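Local coordinates for protein negative regulator of ofd1 (Schizosaccharomyces pombe, PDB 3QTM) that directly inhibits ofd1, stabilises the Sre1N transcription factor fragment for hypoxic gene expression, and is required for correct translation termination, at residues Q21-Y26 against Y73-L78; R54-T59 against S63-D68; N321-A326 against V338-A343. One frame throughout, in Å; residues are numbered along the deposited sequence.

Contact 1. Residues Q21-Y26 against Y73-L78; sequences QLWGLY and YSSALL
Tyr26 and Ser75 meet where helix 15-34 and helix 67-82 run side by side in nearly the same direction, the axes of the two segments 10.1 Å apart at closest approach and 21° from parallel. The backbones come nearest at Tyr26 and Ala76, with 6.5 Å between their CA atoms. The Tyr26 side chain, with CG anti to the backbone N (chi1 178°), leaves its helix toward the partner and lays one ring face against Ser75. The CB of Ser75 sits over that face, 3.8 Å from the centroid of the Tyr26 ring and somewhat toward its rim. This is a CH-pi contact. The ring also reaches the backbone, where Tyr26 CE1 lies 3.4 Å from Ser75 O. A water bridges the two residues, hydrogen-bonded to Tyr26 OH at 2.6 Å and donating to Ser75 O at 2.7 Å. The two helices are separated in sequence by helix 38-58, which touches both through Thr48. Such near-parallel packing of every second helix is consistent with the tetratricopeptide-type helical repeat fold of the protein. A leucine in place of Tyr26 would probably leave the water without its hydroxyl partner and Ser75 CB without the ring face it rests on. The hydroxyl of Ser75 turns back along its own helix to bond Ala71 O. Trp23 flanks the same serine, its CH2 4.2 Å from Ser75 OG. The indole is held from outside the two segments, with NE1 bonded to Asp68 O and Arg120 in a cation-pi contact. Arg127 of helix 119-142 also packs against Tyr26.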
loop_
_atom_site.group_PDB
_atom_site.type_symbol
_atom_site.label_atom_id
_atom_site.label_comp_id
_atom_site.label_asym_id
_atom_site.label_seq_id
_atom_site.Cartn_x
_atom_site.Cartn_y
_atom_site.Cartn_z
ATOM N N GLN A 21 -0.915 -21.782 14.656
ATOM C CA GLN A 21 -2.149 -22.226 14.010
ATOM C C GLN A 21 -3.117 -21.048 13.847
ATOM O O GLN A 21 -3.868 -20.964 12.874
ATOM C CB GLN A 21 -2.794 -23.382 14.782
ATOM C CG GLN A 21 -1.990 -24.694 14.721
ATOM C CD GLN A 21 -1.559 -25.071 13.293
ATOM O OE1 GLN A 21 -2.345 -24.999 12.342
ATOM N NE2 GLN A 21 -0.299 -25.474 13.147
ATOM N N LEU A 22 -3.057 -20.117 14.792
ATOM C CA LEU A 22 -3.874 -18.920 14.730
ATOM C C LEU A 22 -3.546 -18.124 13.465
ATOM O O LEU A 22 -4.451 -17.714 12.718
ATOM C CB LEU A 22 -3.668 -18.087 15.999
ATOM C CG LEU A 22 -4.595 -16.916 16.293
ATOM C CD1 LEU A 22 -6.029 -17.409 16.520
ATOM C CD2 LEU A 22 -4.054 -16.146 17.507
ATOM N N TRP A 23 -2.253 -17.935 13.205
ATOM C CA TRP A 23 -1.814 -17.262 11.987
ATOM C C TRP A 23 -2.245 -18.022 10.742
ATOM O O TRP A 23 -2.584 -17.417 9.721
ATOM C CB TRP A 23 -0.295 -17.047 11.987
ATOM C CG TRP A 23 0.079 -15.748 12.619
ATOM C CD1 TRP A 23 0.544 -15.554 13.887
ATOM C CD2 TRP A 23 -0.043 -14.441 12.027
ATOM N NE1 TRP A 23 0.740 -14.208 14.117
ATOM C CE2 TRP A 23 0.391 -13.506 12.992
ATOM C CE3 TRP A 23 -0.458 -13.977 10.772
ATOM C CZ2 TRP A 23 0.421 -12.133 12.741
ATOM C CZ3 TRP A 23 -0.426 -12.610 10.522
ATOM C CH2 TRP A 23 0.009 -11.704 11.508
ATOM N N GLY A 24 -2.228 -19.349 10.836
ATOM C CA GLY A 24 -2.601 -20.202 9.724
ATOM C C GLY A 24 -4.037 -19.968 9.273
ATOM O O GLY A 24 -4.305 -19.899 8.081
ATOM N N LEU A 25 -4.945 -19.845 10.236
ATOM C CA LEU A 25 -6.349 -19.524 9.968
ATOM C C LEU A 25 -6.497 -18.178 9.274
ATOM O O LEU A 25 -7.238 -18.057 8.288
ATOM C CB LEU A 25 -7.158 -19.516 11.262
ATOM C CG LEU A 25 -7.419 -20.886 11.898
ATOM C CD1 LEU A 25 -8.048 -20.737 13.286
ATOM C CD2 LEU A 25 -8.306 -21.758 10.975
ATOM N N TYR A 26 -5.795 -17.168 9.789
ATOM C CA TYR A 26 -5.819 -15.847 9.173
ATOM C C TYR A 26 -5.291 -15.899 7.735
ATOM O O TYR A 26 -5.871 -15.298 6.835
ATOM C CB TYR A 26 -5.015 -14.823 9.986
ATOM C CG TYR A 26 -5.001 -13.469 9.303
ATOM C CD1 TYR A 26 -6.126 -12.650 9.309
ATOM C CD2 TYR A 26 -3.891 -13.041 8.603
ATOM C CE1 TYR A 26 -6.125 -11.415 8.656
ATOM C CE2 TYR A 26 -3.880 -11.830 7.953
ATOM C CZ TYR A 26 -4.993 -11.014 7.985
ATOM O OH TYR A 26 -4.953 -9.798 7.327
ATOM N N TYR A 73 -4.548 -11.486 16.121
ATOM C CA TYR A 73 -5.872 -11.155 16.596
ATOM C C TYR A 73 -6.292 -9.781 16.015
ATOM O O TYR A 73 -7.409 -9.605 15.520
ATOM C CB TYR A 73 -5.839 -11.127 18.121
ATOM C CG TYR A 73 -7.174 -11.160 18.802
ATOM C CD1 TYR A 73 -7.265 -11.430 20.160
ATOM C CD2 TYR A 73 -8.354 -10.936 18.087
ATOM C CE1 TYR A 73 -8.497 -11.452 20.804
ATOM C CE2 TYR A 73 -9.597 -10.960 18.721
ATOM C CZ TYR A 73 -9.658 -11.214 20.089
ATOM O OH TYR A 73 -10.878 -11.240 20.741
ATOM N N SER A 74 -5.385 -8.811 16.068
ATOM C CA SER A 74 -5.647 -7.499 15.487
ATOM C C SER A 74 -5.961 -7.617 13.998
ATOM O O SER A 74 -6.892 -6.992 13.521
ATOM C CB SER A 74 -4.450 -6.574 15.683
ATOM O OG SER A 74 -4.662 -5.345 15.022
ATOM N N SER A 75 -5.185 -8.432 13.277
ATOM C CA SER A 75 -5.400 -8.626 11.840
ATOM C C SER A 75 -6.765 -9.216 11.506
ATOM O O SER A 75 -7.387 -8.827 10.522
ATOM C CB SER A 75 -4.314 -9.514 11.236
ATOM O OG SER A 75 -3.070 -8.844 11.269
ATOM N N ALA A 76 -7.223 -10.165 12.317
ATOM C CA ALA A 76 -8.544 -10.737 12.108
ATOM C C ALA A 76 -9.626 -9.663 12.296
ATOM O O ALA A 76 -10.547 -9.554 11.489
ATOM C CB ALA A 76 -8.771 -11.920 13.050
ATOM N N LEU A 77 -9.507 -8.872 13.360
ATOM C CA LEU A 77 -10.440 -7.773 13.606
ATOM C C LEU A 77 -10.481 -6.793 12.424
ATOM O O LEU A 77 -11.551 -6.359 11.986
ATOM C CB LEU A 77 -10.109 -7.048 14.928
ATOM C CG LEU A 77 -10.352 -7.875 16.200
ATOM C CD1 LEU A 77 -9.598 -7.308 17.407
ATOM C CD2 LEU A 77 -11.858 -7.993 16.516
ATOM N N LEU A 78 -9.314 -6.464 11.889
ATOM C CA LEU A 78 -9.265 -5.516 10.797
ATOM C C LEU A 78 -9.970 -6.103 9.587
ATOM O O LEU A 78 -10.612 -5.384 8.814
ATOM C CB LEU A 78 -7.816 -5.183 10.431
ATOM C CG LEU A 78 -7.670 -3.944 9.541
ATOM C CD1 LEU A 78 -8.366 -2.779 10.219
ATOM C CD2 LEU A 78 -6.189 -3.628 9.243
HETATM O O HOH W 1 -6.532 -7.852 8.172
#

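Contact 2. Residues R54-T59 against S63-D68; sequences RILRNT and STLPKD. With SO4 (sulfate ion), chain C.
Leu65 alone carries one side of this contact, meeting Ile55, Leu56 and Thr59 at the end of helix 38-58, while that helix end also binds a sulfate ion through other side chains. Leu65 divides its two methyls among the three partners. Its CD2 lies 3.8 Å from Ile55 CG2. The other methyl, Leu65 CD1, packs 3.6 Å from Leu56 CD2. In both pairs the side chains meet at an angle rather than end on. Thr59 is met tip to tip, with its CG2 4.2 Å from Leu65 CD1. With the Thr59 hydroxyl anti to the backbone N (chi1 -179°), CG2 falls between the N and the carbonyl carbon and faces the leucine. The hydroxyl itself bonds Glu15. Between the two segments the touching atoms are all methyl carbons. The sulfate, probably from the crystallisation liquor, is held by Arg54 and Arg57, nearly one helical turn apart. Arg54 NH1 donates to sulfate O2 at 2.6 Å, near the guanidinium plane. Arg57 offers an edge with two donors, NE to sulfate O1 at 3.2 Å in a nearly straight bond (168°) and NH2 to O4 at 3.0 Å. Both arginine chains bend at chi3 on the way to the ion. Asn58 ND2 adds a weak bond to O1. The gathered positive charge is likely to favour an anion here. Leu65 belongs to the extended link between a 3-10 turn and helix 67-82, and Pro66 takes the N-cap position of that helix. Ile55 and Leu56 also rest on Phe69 of helix 67-82. Helix 15-34 packs here too, with Asn18 against Ile55 and Glu15 against Leu65.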
loop_
_atom_site.group_PDB
_atom_site.type_symbol
_atom_site.label_atom_id
_atom_site.label_comp_id
_atom_site.label_asym_id
_atom_site.label_seq_id
_atom_site.Cartn_x
_atom_site.Cartn_y
_atom_site.Cartn_z
ATOM N N ARG A 54 -10.166 -18.289 22.726
ATOM C CA ARG A 54 -9.945 -19.551 23.420
ATOM C C ARG A 54 -8.541 -19.555 24.017
ATOM O O ARG A 54 -8.337 -20.004 25.146
ATOM C CB ARG A 54 -10.132 -20.750 22.482
ATOM C CG ARG A 54 -10.166 -22.107 23.214
ATOM C CD ARG A 54 -10.437 -23.281 22.259
ATOM N NE ARG A 54 -11.539 -22.987 21.342
ATOM C CZ ARG A 54 -12.813 -23.285 21.572
ATOM N NH1 ARG A 54 -13.164 -23.902 22.693
ATOM N NH2 ARG A 54 -13.744 -22.962 20.678
ATOM N N ILE A 55 -7.575 -19.050 23.259
ATOM C CA ILE A 55 -6.202 -18.996 23.753
ATOM C C ILE A 55 -6.115 -18.092 24.983
ATOM O O ILE A 55 -5.441 -18.424 25.956
ATOM C CB ILE A 55 -5.228 -18.547 22.661
ATOM C CG1 ILE A 55 -5.103 -19.645 21.598
ATOM C CG2 ILE A 55 -3.870 -18.221 23.250
ATOM C CD1 ILE A 55 -4.341 -19.213 20.359
ATOM N N LEU A 56 -6.822 -16.965 24.957
ATOM C CA LEU A 56 -6.847 -16.080 26.121
ATOM C C LEU A 56 -7.464 -16.759 27.348
ATOM O O LEU A 56 -7.028 -16.529 28.466
ATOM C CB LEU A 56 -7.571 -14.769 25.806
ATOM C CG LEU A 56 -6.714 -13.788 25.002
ATOM C CD1 LEU A 56 -7.578 -12.760 24.254
ATOM C CD2 LEU A 56 -5.708 -13.105 25.923
ATOM N N ARG A 57 -8.474 -17.596 27.134
ATOM C CA ARG A 57 -9.144 -18.287 28.229
ATOM C C ARG A 57 -8.259 -19.357 28.868
ATOM O O ARG A 57 -8.322 -19.576 30.068
ATOM C CB ARG A 57 -10.438 -18.947 27.746
ATOM C CG ARG A 57 -11.594 -17.986 27.555
ATOM C CD ARG A 57 -12.930 -18.734 27.512
ATOM N NE ARG A 57 -12.969 -19.719 26.442
ATOM C CZ ARG A 57 -13.299 -19.446 25.181
ATOM N NH1 ARG A 57 -13.619 -18.208 24.823
ATOM N NH2 ARG A 57 -13.306 -20.418 24.275
ATOM N N ASN A 58 -7.440 -20.018 28.061
ATOM C CA ASN A 58 -6.712 -21.198 28.510
ATOM C C ASN A 58 -5.240 -20.990 28.871
ATOM O O ASN A 58 -4.621 -21.885 29.421
ATOM C CB ASN A 58 -6.794 -22.297 27.453
ATOM C CG ASN A 58 -8.217 -22.747 27.182
ATOM O OD1 ASN A 58 -8.542 -23.144 26.068
ATOM N ND2 ASN A 58 -9.067 -22.692 28.195
ATOM N N THR A 59 -4.667 -19.839 28.550
ATOM C CA THR A 59 -3.249 -19.636 28.826
ATOM C C THR A 59 -3.032 -19.440 30.328
ATOM O O THR A 59 -3.887 -18.884 31.015
ATOM C CB THR A 59 -2.674 -18.437 28.035
ATOM O OG1 THR A 59 -1.275 -18.293 28.321
ATOM C CG2 THR A 59 -3.385 -17.160 28.425
ATOM N N SER A 63 -0.164 -12.268 30.145
ATOM C CA SER A 63 0.883 -11.283 29.962
ATOM C C SER A 63 2.095 -11.871 29.236
ATOM O O SER A 63 2.974 -11.126 28.802
ATOM C CB SER A 63 1.306 -10.675 31.309
ATOM O OG SER A 63 2.110 -11.574 32.049
ATOM N N THR A 64 2.162 -13.195 29.100
ATOM C CA THR A 64 3.296 -13.765 28.371
ATOM C C THR A 64 2.953 -14.195 26.951
ATOM O O THR A 64 3.801 -14.712 26.240
ATOM C CB THR A 64 3.997 -14.915 29.129
ATOM O OG1 THR A 64 3.066 -15.963 29.388
ATOM C CG2 THR A 64 4.562 -14.406 30.444
ATOM N N LEU A 65 1.718 -13.966 26.527
ATOM C CA LEU A 65 1.404 -14.135 25.115
ATOM C C LEU A 65 2.278 -13.170 24.319
ATOM O O LEU A 65 2.458 -12.028 24.712
ATOM C CB LEU A 65 -0.083 -13.904 24.843
ATOM C CG LEU A 65 -1.025 -14.983 25.384
ATOM C CD1 LEU A 65 -2.487 -14.516 25.341
ATOM C CD2 LEU A 65 -0.837 -16.318 24.640
ATOM N N PRO A 66 2.852 -13.637 23.208
ATOM C CA PRO A 66 3.762 -12.786 22.447
ATOM C C PRO A 66 3.040 -11.745 21.621
ATOM O O PRO A 66 1.832 -11.837 21.337
ATOM C CB PRO A 66 4.456 -13.758 21.484
ATOM C CG PRO A 66 3.664 -14.986 21.487
ATOM C CD PRO A 66 2.597 -14.919 22.543
ATOM N N LYS A 67 3.821 -10.770 21.191
ATOM C CA LYS A 67 3.337 -9.757 20.273
ATOM C C LYS A 67 2.644 -10.384 19.053
ATOM O O LYS A 67 1.658 -9.836 18.564
ATOM C CB LYS A 67 4.484 -8.866 19.821
ATOM C CG LYS A 67 5.121 -8.029 20.940
ATOM C CD LYS A 67 5.987 -6.920 20.342
ATOM C CE LYS A 67 6.619 -6.048 21.421
ATOM N NZ LYS A 67 7.586 -6.832 22.223
ATOM N N ASP A 68 3.167 -11.511 18.566
ATOM C CA ASP A 68 2.593 -12.192 17.399
ATOM C C ASP A 68 1.169 -12.671 17.636
ATOM O O ASP A 68 0.386 -12.754 16.702
ATOM C CB ASP A 68 3.451 -13.392 16.973
ATOM C CG ASP A 68 4.708 -12.978 16.231
ATOM O OD1 ASP A 68 4.841 -11.773 15.907
ATOM O OD2 ASP A 68 5.558 -13.862 15.967
HETATM S S SO4 C . -12.791 -23.798 25.949
HETATM O O1 SO4 C . -12.096 -22.770 26.734
HETATM O O2 SO4 C . -11.880 -24.369 24.954
HETATM O O3 SO4 C . -13.233 -24.879 26.830
HETATM O O4 SO4 C . -13.956 -23.212 25.282
#

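Contact 3. Residues N321-A326 against V338-A343; sequences NAIKEA and VEFVEA
The last two helices of the chain, 309-328 and 335-343, form a helical hairpin in which Ile323 packs against Phe340 and Val341. The helices run in opposing senses but are clearly inclined to each other. Ile323 uses two separate branches. The long one is extended (chi2 177°) and brings CD1 to 3.6 Å from Phe340 CD1. The next ring atom, Phe340 CE1, is 4.1 Å from the same methyl, which approaches the ring at a slant. The short branch, CG2, stands anti to the backbone N and presses on Val341, with Ile323 CG2 only 3.4 Å from Val341 CG1. That is closer than two methyls normally pack. Val341 CG1 is also 3.8 Å from Ile323 CB, so this valine methyl sits close to the branch point of the isoleucine. Paired helices of this kind suit the tetratricopeptide-repeat clan to which the C-terminal family belongs. Ile323 is buried, while Phe340 and Val341 keep some exposure. The phenylalanine side chain, with CG anti to its own N (chi1 173°), reaches back toward helix 309-328 and touches Leu316, Ala319 and Cys320 there. Helix 292-305 adds Met300 against Phe340 and Ala296 against Ile323. Leu333, in the link between the two hairpin helices, packs on Ile323 as well.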
loop_
_atom_site.group_PDB
_atom_site.type_symbol
_atom_site.label_atom_id
_atom_site.label_comp_id
_atom_site.label_asym_id
_atom_site.label_seq_id
_atom_site.Cartn_x
_atom_site.Cartn_y
_atom_site.Cartn_z
ATOM N N ASN A 321 8.252 5.595 -30.955
ATOM C CA ASN A 321 8.533 4.193 -31.222
ATOM C C ASN A 321 7.651 3.297 -30.360
ATOM O O ASN A 321 7.123 2.291 -30.830
ATOM C CB ASN A 321 10.005 3.871 -30.940
ATOM C CG ASN A 321 10.945 4.420 -31.997
ATOM O OD1 ASN A 321 10.518 4.843 -33.072
ATOM N ND2 ASN A 321 12.240 4.406 -31.695
ATOM N N ALA A 322 7.513 3.667 -29.089
ATOM C CA ALA A 322 6.724 2.891 -28.144
ATOM C C ALA A 322 5.281 2.823 -28.628
ATOM O O ALA A 322 4.703 1.741 -28.721
ATOM C CB ALA A 322 6.802 3.504 -26.753
ATOM N N ILE A 323 4.719 3.984 -28.948
ATOM C CA ILE A 323 3.352 4.086 -29.442
ATOM C C ILE A 323 3.145 3.316 -30.753
ATOM O O ILE A 323 2.182 2.562 -30.896
ATOM C CB ILE A 323 2.958 5.557 -29.652
ATOM C CG1 ILE A 323 3.020 6.313 -28.326
ATOM C CG2 ILE A 323 1.560 5.665 -30.284
ATOM C CD1 ILE A 323 2.714 7.795 -28.455
ATOM N N LYS A 324 4.056 3.499 -31.704
ATOM C CA LYS A 324 3.981 2.775 -32.972
ATOM C C LYS A 324 4.071 1.264 -32.782
ATOM O O LYS A 324 3.357 0.500 -33.442
ATOM C CB LYS A 324 5.077 3.234 -33.942
ATOM C CG LYS A 324 4.575 4.055 -35.131
ATOM C CD LYS A 324 5.582 4.061 -36.298
ATOM C CE LYS A 324 6.494 5.303 -36.306
ATOM N NZ LYS A 324 7.640 5.255 -35.334
ATOM N N GLU A 325 4.961 0.826 -31.896
ATOM C CA GLU A 325 5.087 -0.600 -31.622
ATOM C C GLU A 325 3.840 -1.167 -30.930
ATOM O O GLU A 325 3.432 -2.297 -31.192
ATOM C CB GLU A 325 6.321 -0.874 -30.773
ATOM C CG GLU A 325 6.498 -2.343 -30.461
ATOM C CD GLU A 325 7.572 -2.598 -29.416
ATOM O OE1 GLU A 325 8.298 -1.640 -29.057
ATOM O OE2 GLU A 325 7.686 -3.756 -28.950
ATOM N N ALA A 326 3.248 -0.384 -30.031
ATOM C CA ALA A 326 2.010 -0.784 -29.381
ATOM C C ALA A 326 0.926 -1.014 -30.435
ATOM O O ALA A 326 0.298 -2.069 -30.470
ATOM C CB ALA A 326 1.563 0.285 -28.402
ATOM N N VAL A 338 -2.686 8.942 -31.305
ATOM C CA VAL A 338 -2.742 8.936 -32.760
ATOM C C VAL A 338 -2.138 10.207 -33.345
ATOM O O VAL A 338 -1.307 10.144 -34.249
ATOM C CB VAL A 338 -4.182 8.772 -33.280
ATOM C CG1 VAL A 338 -4.224 9.022 -34.775
ATOM C CG2 VAL A 338 -4.708 7.383 -32.956
ATOM N N GLU A 339 -2.549 11.357 -32.818
ATOM C CA GLU A 339 -2.059 12.637 -33.322
ATOM C C GLU A 339 -0.596 12.887 -32.960
ATOM O O GLU A 339 0.133 13.523 -33.725
ATOM C CB GLU A 339 -2.933 13.796 -32.834
ATOM C CG GLU A 339 -2.846 14.070 -31.341
ATOM C CD GLU A 339 -3.958 14.990 -30.856
ATOM O OE1 GLU A 339 -4.398 15.861 -31.640
ATOM O OE2 GLU A 339 -4.395 14.839 -29.692
ATOM N N PHE A 340 -0.168 12.388 -31.802
ATOM C CA PHE A 340 1.222 12.556 -31.395
ATOM C C PHE A 340 2.171 11.950 -32.415
ATOM O O PHE A 340 3.232 12.511 -32.687
ATOM C CB PHE A 340 1.496 11.935 -30.024
ATOM C CG PHE A 340 2.951 11.933 -29.655
ATOM C CD1 PHE A 340 3.770 10.870 -30.008
ATOM C CD2 PHE A 340 3.514 13.007 -28.979
ATOM C CE1 PHE A 340 5.124 10.870 -29.683
ATOM C CE2 PHE A 340 4.865 13.014 -28.646
ATOM C CZ PHE A 340 5.672 11.945 -28.998
ATOM N N VAL A 341 1.800 10.803 -32.972
ATOM C CA VAL A 341 2.673 10.124 -33.926
ATOM C C VAL A 341 2.555 10.716 -35.330
ATOM O O VAL A 341 3.507 10.671 -36.111
ATOM C CB VAL A 341 2.427 8.600 -33.968
ATOM C CG1 VAL A 341 2.489 8.012 -32.565
ATOM C CG2 VAL A 341 1.092 8.290 -34.633
ATOM N N GLU A 342 1.388 11.273 -35.646
ATOM C CA GLU A 342 1.211 11.996 -36.901
ATOM C C GLU A 342 2.051 13.271 -36.853
ATOM O O GLU A 342 2.891 13.514 -37.722
ATOM C CB GLU A 342 -0.265 12.346 -37.142
ATOM C CG GLU A 342 -1.250 11.177 -37.040
ATOM C CD GLU A 342 -1.146 10.174 -38.187
ATOM O OE1 GLU A 342 -2.207 9.727 -38.682
ATOM O OE2 GLU A 342 -0.011 9.826 -38.590
ATOM N N ALA A 343 1.826 14.074 -35.818
ATOM C CA ALA A 343 2.538 15.336 -35.652
ATOM C C ALA A 343 4.056 15.152 -35.588
ATOM O O ALA A 343 4.809 16.090 -35.843
ATOM C CB ALA A 343 2.033 16.074 -34.411
#

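Contacts 1 and 2 are neighbours, with centres 13 Å apart. Contact 2 is nested in the chain between the two segments of contact 1, and both use helix 67-82. They touch through Trp23 and Asp68, Tyr73 and Leu56, and Leu22 and Ile55, joining helices 15-34, 38-58 and 67-82 into one packed unit near the N-terminus. Contact 3 follows far later, on helices 309-328 and 335-343. Its centre is 50 Å from contact 1 and 62 Å from contact 2, on the opposite side of the chain's centre, in the C-terminal family region. Contacts 1 and 2 thus belong to one end of an elongated, all-helical protein and contact 3 to the other.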